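Local atomic coordinates of beta-lactamase/D-alanine Carboxypeptidase (Yersinia pestis, PDB entry 3RJU), a protein that probably hydrolyses beta-lactams or removes the terminal D-alanine from cell-wall peptides, as a serine enzyme of the beta-lactamase and penicillin-binding protein family. Residues A[175-179]-A[180-184]; A[202-205]-A[206-209]; A[229-232]-A[233-237]. All coordinates share one frame; numbering follows the deposited sequence. Where two conformers were deposited one is given.

Contact 1: A[175-179]-A[180-184]; sequences AGKPY and AHLLR
The imidazole of His181 has the ring of Pro178 laid on one face. Pro178 CG sits 4.0 Å from the centroid of the His181 ring and 7° off its normal, a CH-pi contact over the middle of the face. The opposite face is approached by Arg184, but that side chain has two conformers and its place there is doubtful. The stack forms where the loop after helix 162-175 turns into helix 179-191. Pro178 is the N-cap residue, and its carbonyl oxygen accepts from Leu182 N, with Pro178 O and Leu182 N 3.2 Å apart, and makes a weak second bond with His181 N. The next bond along joins Leu183 N to Tyr179 O at 2.9 Å. Just upstream, Gly176, with its positive phi, is the C-prime residue of a Schellman motif that ends the preceding helix. Beyond it, Lys177 starts with CG wedged between its backbone N and carbonyl carbon (chi1 63°), which lays the methylenes over the new helix: Lys177 CD is 3.8 Å from His181 CB, and CG and CD also cross over Leu182. On the inner side, Ala175 CB meets Leu182 CD2 at 3.8 Å. The junction is thus divided chemically. Ala175 ties helix 162-175 to Leu182, and Leu182 and Tyr179 carry the apolar packing on to Ile71 of helix 64-77, while the outer side is dressed by the CH-pi contact on His181 and by the ammonium of Lys177, which forms a salt bridge with Asp185 further along the helix.

Contact 2: A[202-205]-A[206-209]; sequences AEQC and KRLM
Arg207 grips the carboxylate of Glu203 side-on, using NE and one terminal nitrogen, each on a different oxygen. The shorter, straighter arm is the salt-bridged bond from Arg207 NH2 to Glu203 OE1, 2.8 Å long with an angle of 173°; OE1 is met on its syn side and lies close to the guanidinium plane. The other, from Arg207 NE to Glu203 OE2 at 3.0 Å, is more bent and approaches from above the carboxylate plane, so the two flat groups are inclined by 32° instead of coplanar. Glu203 bends at chi2 and Arg207 at chi3 (-88°), and these two kinks bring the charged ends together across one turn. The guanidinium has further partners: Arg207 NH1 donates to Asp55 O, and Arg207 NH2 and Gln204 NE2 both donate to Asn195 OD1, while Gln204 OE1 accepts from Thr201 N. Lys206 takes a looser share: its extended chain runs past the carbonyl of Glu203, and a water linking NZ to OE2 bridges the remaining gap. Beneath these ends, the short helix 202-205 finishes in a type I beta turn from Cys205 to Leu208, closed by Leu208 N to Cys205 O at 3.0 Å. A second water donates to the carbonyls of both Cys205 and Leu208. Packing follows, with Gln204 CG 3.4 Å from Arg207 NH2, and with Leu208 resting on Cys217, the disulfide partner of Cys205, and on Phe309. Acceptors from three parts of the chain should limit the rotation of the Arg207 guanidinium and fix its position, and the positive charges of Arg207 and Lys206 probably favour an ionised Glu203.

Contact 3: A[229-232]-A[233-237]; sequences IYST and PEDMQ
Thr232 and Asp235 turn their side chains obliquely across one another at the start of helix 233-241, where Thr232 is the N-cap. Its OG1 is set between the backbone N and the carbonyl carbon (chi1 59°), a rotation that swings the hydroxyl over the first turn, where Thr232 OG1 accepts from Asp235 N at 3.1 Å. The same hydroxyl donates to a water 2.8 Å from Thr232 OG1, and that water in turn gives its hydrogens to Glu234 OE2 and Asp235 OD1. One solvent molecule therefore gathers three side chains around the helix end. The main chain adds its own bond, Met236 N to Thr232 O at 3.0 Å. Ser231 approaches from the strand: its OG stands 3.3 Å from Asp235 CB and 3.4 Å from the selenium of Met236, a selenomethionine whose chain folds back at chi2 and chi3. Ser231 OG and Asp235 OD2 both bond to Thr196 OG1, and Asp235 OD2 accepts from Asn195 N as well, so the buried carboxylate has two protein partners on OD2 and the water on OD1. In the fold, this turn leads from strand 230-231, which pairs with strand 58-59, into a helix packed on the main antiparallel sheet: Pro233 touches strand 25-32, Gln237 reaches strands 25-32 and 35-42, and Met236 lies against Met67 of helix 64-77.

Overall arrangement
Followed from the N terminus, the three contacts come in series, and none nests within or crosses another. Contact 1 closes the turn between helices 162-175 and 179-191, contact 2 ends the short helix 202-205, and contact 3 turns strand 230-231 into helix 233-241. Contacts 1 and 2 remain apart, their nearest atoms about 11 Å from each other. Contact 3 joins them: Ile229 CD1 packs on Leu183 CD2 at 3.9 Å, and Tyr230 CD1 on Leu208 CD1 at 4.0 Å. Contacts 1 and 3 both pack on helix 64-77, which follows the probable catalytic SxxK serine Ser62; contact 3 also reaches strands 25-32 and 35-42 of the main sheet, and contact 2 its strand 309-316.

Contact 1: A[175-179]-A[180-184]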
ATOM      1  N   ALA A 175      15.396 -11.919  -8.492  1.00 15.52           N
ATOM      2  CA  ALA A 175      14.823 -12.143  -9.816  1.00 16.70           C
ATOM      3  C   ALA A 175      15.823 -11.828 -10.925  1.00 18.21           C
ATOM      4  O   ALA A 175      15.670 -12.290 -12.048  1.00 20.35           O
ATOM      5  CB  ALA A 175      13.548 -11.324  -9.999  1.00 17.16           C
ATOM      6  N   GLY A 176      16.847 -11.042 -10.608  1.00 17.26           N
ATOM      7  CA  GLY A 176      17.834 -10.662 -11.602  1.00 17.57           C
ATOM      8  C   GLY A 176      17.350  -9.643 -12.628  1.00 17.92           C
ATOM      9  O   GLY A 176      17.809  -9.637 -13.774  1.00 18.30           O
ATOM     10  N   LYS A 177      16.409  -8.792 -12.231  1.00 19.02           N
ATOM     11  CA  LYS A 177      15.930  -7.723 -13.101  1.00 18.33           C
ATOM     12  C   LYS A 177      15.519  -6.512 -12.253  1.00 16.44           C
ATOM     13  O   LYS A 177      15.233  -6.653 -11.070  1.00 15.28           O
ATOM     14  CB  LYS A 177      14.754  -8.205 -13.940  1.00 20.51           C
ATOM     15  CG  LYS A 177      13.536  -8.603 -13.133  1.00 22.99           C
ATOM     16  CD  LYS A 177      12.362  -8.980 -14.051  1.00 27.57           C
ATOM     17  CE  LYS A 177      12.522 -10.333 -14.674  1.00 29.52           C
ATOM     18  NZ  LYS A 177      11.235 -10.710 -15.367  1.00 30.03           N
ATOM     19  N   PRO A 178      15.507  -5.316 -12.859  1.00 17.51           N
ATOM     20  CA  PRO A 178      15.133  -4.104 -12.123  1.00 16.75           C
ATOM     21  C   PRO A 178      13.758  -4.274 -11.498  1.00 15.77           C
ATOM     22  O   PRO A 178      12.895  -4.938 -12.076  1.00 15.66           O
ATOM     23  CB  PRO A 178      15.086  -3.029 -13.215  1.00 18.62           C
ATOM     24  CG  PRO A 178      16.024  -3.537 -14.273  1.00 19.36           C
ATOM     25  CD  PRO A 178      15.831  -5.030 -14.272  1.00 18.75           C
ATOM     26  N   TYR A 179      13.560  -3.686 -10.321  1.00 14.59           N
ATOM     27  CA  TYR A 179      12.264  -3.773  -9.678  1.00 12.67           C
ATOM     28  C   TYR A 179      11.127  -3.281 -10.575  1.00 13.88           C
ATOM     29  O   TYR A 179      10.036  -3.865 -10.573  1.00 13.91           O
ATOM     30  CB  TYR A 179      12.248  -3.036  -8.334  1.00 12.44           C
ATOM     31  CG  TYR A 179      11.014  -3.360  -7.561  1.00 11.57           C
ATOM     32  CD1 TYR A 179      10.920  -4.541  -6.836  1.00 11.64           C
ATOM     33  CD2 TYR A 179       9.917  -2.515  -7.597  1.00 11.57           C
ATOM     34  CE1 TYR A 179       9.778  -4.864  -6.145  1.00 10.40           C
ATOM     35  CE2 TYR A 179       8.759  -2.810  -6.902  1.00 11.21           C
ATOM     36  CZ  TYR A 179       8.699  -3.981  -6.171  1.00 11.45           C
ATOM     37  OH  TYR A 179       7.569  -4.275  -5.487  1.00 11.44           O
ATOM     38  N   ALA A 180      11.371  -2.218 -11.343  1.00 14.35           N
ATOM     39  CA  ALA A 180      10.333  -1.698 -12.233  1.00 14.54           C
ATOM     40  C   ALA A 180       9.878  -2.780 -13.219  1.00 13.49           C
ATOM     41  O   ALA A 180       8.711  -2.827 -13.596  1.00 13.74           O
ATOM     42  CB  ALA A 180      10.826  -0.480 -12.984  1.00 15.88           C
ATOM     43  N   HIS A 181      10.797  -3.645 -13.646  1.00 14.02           N
ATOM     44  CA  HIS A 181      10.426  -4.748 -14.530  1.00 15.01           C
ATOM     45  C   HIS A 181       9.596  -5.814 -13.825  1.00 14.63           C
ATOM     46  O   HIS A 181       8.708  -6.400 -14.437  1.00 14.43           O
ATOM     47  CB  HIS A 181      11.669  -5.394 -15.139  1.00 16.42           C
ATOM     48  CG  HIS A 181      12.384  -4.504 -16.103  1.00 20.14           C
ATOM     49  ND1 HIS A 181      13.347  -4.966 -16.973  1.00 21.06           N
ATOM     50  CD2 HIS A 181      12.262  -3.177 -16.345  1.00 22.32           C
ATOM     51  CE1 HIS A 181      13.799  -3.960 -17.700  1.00 23.44           C
ATOM     52  NE2 HIS A 181      13.159  -2.863 -17.338  1.00 24.43           N
ATOM     53  N   LEU A 182       9.898  -6.085 -12.553  1.00 14.18           N
ATOM     54  CA  LEU A 182       9.051  -6.974 -11.769  1.00 14.25           C
ATOM     55  C   LEU A 182       7.634  -6.436 -11.619  1.00 13.51           C
ATOM     56  O   LEU A 182       6.666  -7.187 -11.776  1.00 14.12           O
ATOM     57  CB  LEU A 182       9.630  -7.221 -10.375  1.00 14.86           C
ATOM     58  CG  LEU A 182      10.775  -8.208 -10.267  1.00 16.06           C
ATOM     59  CD1 LEU A 182      11.316  -8.223  -8.831  1.00 15.83           C
ATOM     60  CD2 LEU A 182      10.293  -9.588 -10.685  1.00 17.59           C
ATOM     61  N   LEU A 183       7.513  -5.153 -11.279  1.00 13.42           N
ATOM     62  CA  LEU A 183       6.199  -4.517 -11.106  1.00 11.09           C
ATOM     63  C   LEU A 183       5.395  -4.661 -12.401  1.00 10.86           C
ATOM     64  O   LEU A 183       4.214  -5.016 -12.381  1.00 12.06           O
ATOM     65  CB  LEU A 183       6.374  -3.042 -10.732  1.00 12.62           C
ATOM     66  CG  LEU A 183       5.130  -2.166 -10.618  1.00 13.73           C
ATOM     67  CD1 LEU A 183       4.179  -2.749  -9.576  1.00 14.91           C
ATOM     68  CD2 LEU A 183       5.550  -0.745 -10.255  1.00 14.16           C
ATOM     69  N   ARG A 184       6.054  -4.396 -13.530  0.73  9.75           N
ATOM     70  CA  ARG A 184       5.420  -4.515 -14.831  0.73 11.45           C
ATOM     71  C   ARG A 184       5.057  -5.975 -15.124  0.73 12.27           C
ATOM     72  O   ARG A 184       3.911  -6.292 -15.431  0.73 13.13           O
ATOM     73  CB  ARG A 184       6.365  -3.967 -15.905  0.73 14.79           C
ATOM     74  CG  ARG A 184       5.825  -4.014 -17.323  0.73 16.80           C
ATOM     75  CD  ARG A 184       6.954  -3.829 -18.325  0.73 18.53           C
ATOM     76  NE  ARG A 184       7.916  -4.932 -18.232  0.73 20.36           N
ATOM     77  CZ  ARG A 184       9.141  -4.918 -18.747  0.73 24.50           C
ATOM     78  NH1 ARG A 184       9.588  -3.850 -19.393  0.73 26.97           N
ATOM     79  NH2 ARG A 184       9.926  -5.975 -18.604  0.73 24.87           N
TER

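Contact 2: A[202-205]-A[206-209]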
ATOM      1  N   ALA A 202       5.515  12.623 -19.158  1.00 16.86           N
ATOM      2  CA  ALA A 202       4.928  13.959 -19.080  1.00 16.86           C
ATOM      3  C   ALA A 202       3.408  13.907 -19.234  1.00 17.14           C
ATOM      4  O   ALA A 202       2.680  14.625 -18.536  1.00 18.01           O
ATOM      5  CB  ALA A 202       5.536  14.877 -20.153  1.00 17.54           C
ATOM      6  N   GLU A 203       2.934  13.065 -20.147  1.00 17.08           N
ATOM      7  CA  GLU A 203       1.496  12.924 -20.399  1.00 17.54           C
ATOM      8  C   GLU A 203       0.791  12.379 -19.152  1.00 16.87           C
ATOM      9  O   GLU A 203      -0.355  12.751 -18.864  1.00 18.28           O
ATOM     10  CB  GLU A 203       1.243  12.020 -21.611  1.00 18.82           C
ATOM     11  CG  GLU A 203      -0.213  11.943 -22.059  1.00 20.26           C
ATOM     12  CD  GLU A 203      -1.042  11.002 -21.208  1.00 21.40           C
ATOM     13  OE1 GLU A 203      -0.459  10.042 -20.640  1.00 20.91           O
ATOM     14  OE2 GLU A 203      -2.277  11.223 -21.110  1.00 21.57           O
ATOM     15  N   GLN A 204       1.464  11.506 -18.406  1.00 14.49           N
ATOM     16  CA  GLN A 204       0.889  11.011 -17.166  1.00 13.40           C
ATOM     17  C   GLN A 204       0.930  12.082 -16.088  1.00 14.45           C
ATOM     18  O   GLN A 204      -0.071  12.328 -15.406  1.00 13.15           O
ATOM     19  CB  GLN A 204       1.617   9.730 -16.716  1.00 13.14           C
ATOM     20  CG  GLN A 204       1.283   8.561 -17.633  1.00 13.24           C
ATOM     21  CD  GLN A 204       2.169   7.343 -17.419  1.00 13.71           C
ATOM     22  OE1 GLN A 204       3.374   7.463 -17.175  1.00 13.65           O
ATOM     23  NE2 GLN A 204       1.571   6.163 -17.504  1.00 14.74           N
ATOM     24  N   CYS A 205       2.073  12.738 -15.951  1.00 15.04           N
ATOM     25  CA  CYS A 205       2.220  13.788 -14.945  1.00 16.02           C
ATOM     26  C   CYS A 205       1.184  14.919 -15.032  1.00 14.12           C
ATOM     27  O   CYS A 205       0.734  15.438 -13.999  1.00 14.47           O
ATOM     28  CB  CYS A 205       3.638  14.347 -14.954  1.00 17.70           C
ATOM     29  SG  CYS A 205       4.842  13.205 -14.171  1.00 19.06           S
ATOM     30  N   LYS A 206       0.790  15.293 -16.244  1.00 15.73           N
ATOM     31  CA  LYS A 206      -0.190  16.369 -16.396  1.00 17.80           C
ATOM     32  C   LYS A 206      -1.532  15.982 -15.779  1.00 16.62           C
ATOM     33  O   LYS A 206      -2.347  16.853 -15.478  1.00 19.03           O
ATOM     34  CB  LYS A 206      -0.383  16.758 -17.872  1.00 21.25           C
ATOM     35  CG  LYS A 206      -1.137  15.715 -18.648  1.00 25.03           C
ATOM     36  CD  LYS A 206      -1.489  16.142 -20.067  1.00 26.83           C
ATOM     37  CE  LYS A 206      -2.226  15.005 -20.761  1.00 27.17           C
ATOM     38  NZ  LYS A 206      -2.343  15.234 -22.236  1.00 27.70           N
ATOM     39  N   ARG A 207      -1.751  14.678 -15.590  1.00 14.64           N
ATOM     40  CA  ARG A 207      -2.997  14.173 -15.005  1.00 13.61           C
ATOM     41  C   ARG A 207      -2.916  13.968 -13.498  1.00 12.48           C
ATOM     42  O   ARG A 207      -3.906  13.585 -12.874  1.00 13.17           O
ATOM     43  CB  ARG A 207      -3.432  12.866 -15.691  1.00 14.17           C
ATOM     44  CG  ARG A 207      -3.792  13.046 -17.164  1.00 14.89           C
ATOM     45  CD  ARG A 207      -4.286  11.730 -17.777  1.00 15.97           C
ATOM     46  NE  ARG A 207      -3.205  10.902 -18.322  1.00 16.81           N
ATOM     47  CZ  ARG A 207      -2.949   9.647 -17.968  1.00 17.02           C
ATOM     48  NH1 ARG A 207      -3.675   9.041 -17.036  1.00 17.83           N
ATOM     49  NH2 ARG A 207      -1.964   8.985 -18.568  1.00 16.59           N
ATOM     50  N   LEU A 208      -1.754  14.235 -12.905  1.00 11.02           N
ATOM     51  CA  LEU A 208      -1.583  14.030 -11.457  1.00 10.84           C
ATOM     52  C   LEU A 208      -2.397  15.077 -10.694  1.00 10.67           C
ATOM     53  O   LEU A 208      -2.297  16.295 -10.965  1.00 13.27           O
ATOM     54  CB  LEU A 208      -0.105  14.101 -11.058  1.00 10.83           C
ATOM     55  CG  LEU A 208       0.202  13.790  -9.587  1.00 10.67           C
ATOM     56  CD1 LEU A 208      -0.090  12.318  -9.257  1.00 12.08           C
ATOM     57  CD2 LEU A 208       1.637  14.155  -9.236  1.00 11.61           C
HETATM   58  N   MSE A 209      -3.256  14.600  -9.795  1.00 10.74           N
HETATM   59  CA  MSE A 209      -4.066  15.482  -8.963  1.00 11.57           C
HETATM   60  C   MSE A 209      -3.148  16.214  -7.988  1.00 10.36           C
HETATM   61  O   MSE A 209      -2.052  15.731  -7.675  1.00 10.65           O
HETATM   62  CB  MSE A 209      -5.123  14.674  -8.204  1.00 12.88           C
HETATM   63  CG  MSE A 209      -6.084  13.901  -9.125  1.00 12.14           C
HETATM   64 SE   MSE A 209      -7.284  12.793  -8.076  0.75 13.96          SE
HETATM   65  CE  MSE A 209      -8.063  14.135  -6.883  1.00 11.92           C
TER
HETATM   66  O   HOH W   1      -3.819  12.797 -22.725  1.00 26.74           O
HETATM   67  O   HOH W   2      -0.176  17.528 -12.359  1.00 18.28           O

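Contact 3: A[229-232]-A[233-237]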
ATOM      1  N   ILE A 229       4.568   4.294  -5.900  1.00  9.99           N
ATOM      2  CA  ILE A 229       3.790   3.952  -7.092  1.00  9.60           C
ATOM      3  C   ILE A 229       2.717   4.997  -7.416  1.00 10.01           C
ATOM      4  O   ILE A 229       1.969   5.427  -6.546  1.00 10.15           O
ATOM      5  CB  ILE A 229       3.194   2.508  -7.015  1.00  9.41           C
ATOM      6  CG1 ILE A 229       4.317   1.463  -7.045  1.00  8.75           C
ATOM      7  CG2 ILE A 229       2.174   2.262  -8.152  1.00  9.70           C
ATOM      8  CD1 ILE A 229       3.814   0.040  -6.838  1.00 10.05           C
ATOM      9  N   TYR A 230       2.693   5.436  -8.667  1.00  9.36           N
ATOM     10  CA  TYR A 230       1.580   6.217  -9.194  1.00  8.88           C
ATOM     11  C   TYR A 230       0.582   5.259  -9.824  1.00 10.35           C
ATOM     12  O   TYR A 230       0.966   4.242 -10.402  1.00  9.95           O
ATOM     13  CB  TYR A 230       2.040   7.166 -10.275  1.00  9.90           C
ATOM     14  CG  TYR A 230       3.074   8.197  -9.903  1.00  9.73           C
ATOM     15  CD1 TYR A 230       2.692   9.500  -9.546  1.00 10.46           C
ATOM     16  CD2 TYR A 230       4.438   7.911  -9.974  1.00 10.44           C
ATOM     17  CE1 TYR A 230       3.628  10.463  -9.248  1.00 11.00           C
ATOM     18  CE2 TYR A 230       5.395   8.891  -9.670  1.00 11.83           C
ATOM     19  CZ  TYR A 230       4.984  10.159  -9.333  1.00 11.96           C
ATOM     20  OH  TYR A 230       5.921  11.130  -9.042  1.00 13.85           O
ATOM     21  N   SER A 231      -0.701   5.597  -9.753  1.00  9.74           N
ATOM     22  CA  SER A 231      -1.708   4.795 -10.430  1.00  9.21           C
ATOM     23  C   SER A 231      -2.899   5.670 -10.831  1.00  8.68           C
ATOM     24  O   SER A 231      -2.780   6.912 -10.902  1.00  9.61           O
ATOM     25  CB  SER A 231      -2.134   3.611  -9.548  1.00 11.28           C
ATOM     26  OG  SER A 231      -2.922   2.676 -10.269  1.00 11.26           O
ATOM     27  N   THR A 232      -4.045   5.042 -11.079  1.00  8.71           N
ATOM     28  CA  THR A 232      -5.277   5.783 -11.345  1.00  9.65           C
ATOM     29  C   THR A 232      -6.407   5.022 -10.674  1.00  9.14           C
ATOM     30  O   THR A 232      -6.252   3.837 -10.344  1.00 10.31           O
ATOM     31  CB  THR A 232      -5.595   5.831 -12.847  1.00 10.35           C
ATOM     32  OG1 THR A 232      -5.729   4.481 -13.327  1.00 11.20           O
ATOM     33  CG2 THR A 232      -4.497   6.570 -13.639  1.00 10.53           C
ATOM     34  N   PRO A 233      -7.555   5.676 -10.470  1.00  9.52           N
ATOM     35  CA  PRO A 233      -8.668   4.914  -9.908  1.00 11.05           C
ATOM     36  C   PRO A 233      -9.011   3.671 -10.746  1.00 10.19           C
ATOM     37  O   PRO A 233      -9.225   2.602 -10.176  1.00 10.99           O
ATOM     38  CB  PRO A 233      -9.816   5.930  -9.917  1.00 10.60           C
ATOM     39  CG  PRO A 233      -9.093   7.270  -9.697  1.00 10.03           C
ATOM     40  CD  PRO A 233      -7.851   7.119 -10.556  1.00  8.91           C
ATOM     41  N   GLU A 234      -9.039   3.782 -12.069  1.00 11.07           N
ATOM     42  CA  GLU A 234      -9.450   2.631 -12.873  1.00 11.08           C
ATOM     43  C   GLU A 234      -8.415   1.491 -12.792  1.00 10.65           C
ATOM     44  O   GLU A 234      -8.789   0.309 -12.758  1.00 11.74           O
ATOM     45  CB  GLU A 234      -9.759   3.037 -14.336  1.00 11.94           C
ATOM     46  CG  GLU A 234      -8.531   3.381 -15.149  1.00 13.27           C
ATOM     47  CD  GLU A 234      -8.856   4.040 -16.475  1.00 15.23           C
ATOM     48  OE1 GLU A 234     -10.057   4.115 -16.843  1.00 17.72           O
ATOM     49  OE2 GLU A 234      -7.903   4.476 -17.162  1.00 15.54           O
ATOM     50  N   ASP A 235      -7.128   1.831 -12.751  1.00 10.15           N
ATOM     51  CA  ASP A 235      -6.097   0.792 -12.613  1.00 10.97           C
ATOM     52  C   ASP A 235      -6.254   0.097 -11.268  1.00 10.37           C
ATOM     53  O   ASP A 235      -6.136  -1.140 -11.182  1.00 11.47           O
ATOM     54  CB  ASP A 235      -4.678   1.373 -12.690  1.00 10.64           C
ATOM     55  CG  ASP A 235      -4.218   1.659 -14.116  1.00 11.10           C
ATOM     56  OD1 ASP A 235      -5.029   1.641 -15.062  1.00 11.77           O
ATOM     57  OD2 ASP A 235      -3.015   1.915 -14.290  1.00 11.91           O
HETATM   58  N   MSE A 236      -6.489   0.882 -10.217  1.00  9.01           N
HETATM   59  CA  MSE A 236      -6.628   0.325  -8.877  1.00  9.17           C
HETATM   60  C   MSE A 236      -7.876  -0.529  -8.740  1.00  9.67           C
HETATM   61  O   MSE A 236      -7.874  -1.511  -7.981  1.00 10.19           O
HETATM   62  CB  MSE A 236      -6.588   1.425  -7.807  1.00 10.20           C
HETATM   63  CG  MSE A 236      -5.251   2.153  -7.744  1.00 11.36           C
HETATM   64 SE   MSE A 236      -3.759   0.923  -7.437  0.76 12.10          SE
HETATM   65  CE  MSE A 236      -4.452   0.138  -5.808  1.00 10.53           C
ATOM     66  N   GLN A 237      -8.941  -0.175  -9.467  1.00  9.70           N
ATOM     67  CA  GLN A 237     -10.116  -1.043  -9.505  1.00 10.20           C
ATOM     68  C   GLN A 237      -9.717  -2.448  -9.986  1.00 10.08           C
ATOM     69  O   GLN A 237     -10.092  -3.463  -9.391  1.00 10.28           O
ATOM     70  CB  GLN A 237     -11.206  -0.487 -10.430  1.00 10.65           C
ATOM     71  CG  GLN A 237     -12.420  -1.381 -10.525  1.00 11.76           C
ATOM     72  CD  GLN A 237     -13.293  -1.060 -11.737  1.00 14.93           C
ATOM     73  OE1 GLN A 237     -13.435   0.105 -12.119  1.00 18.43           O
ATOM     74  NE2 GLN A 237     -13.878  -2.094 -12.346  1.00 15.77           N
TER
HETATM   75  O   HOH W   3      -5.502   4.164 -16.056  1.00 14.29           O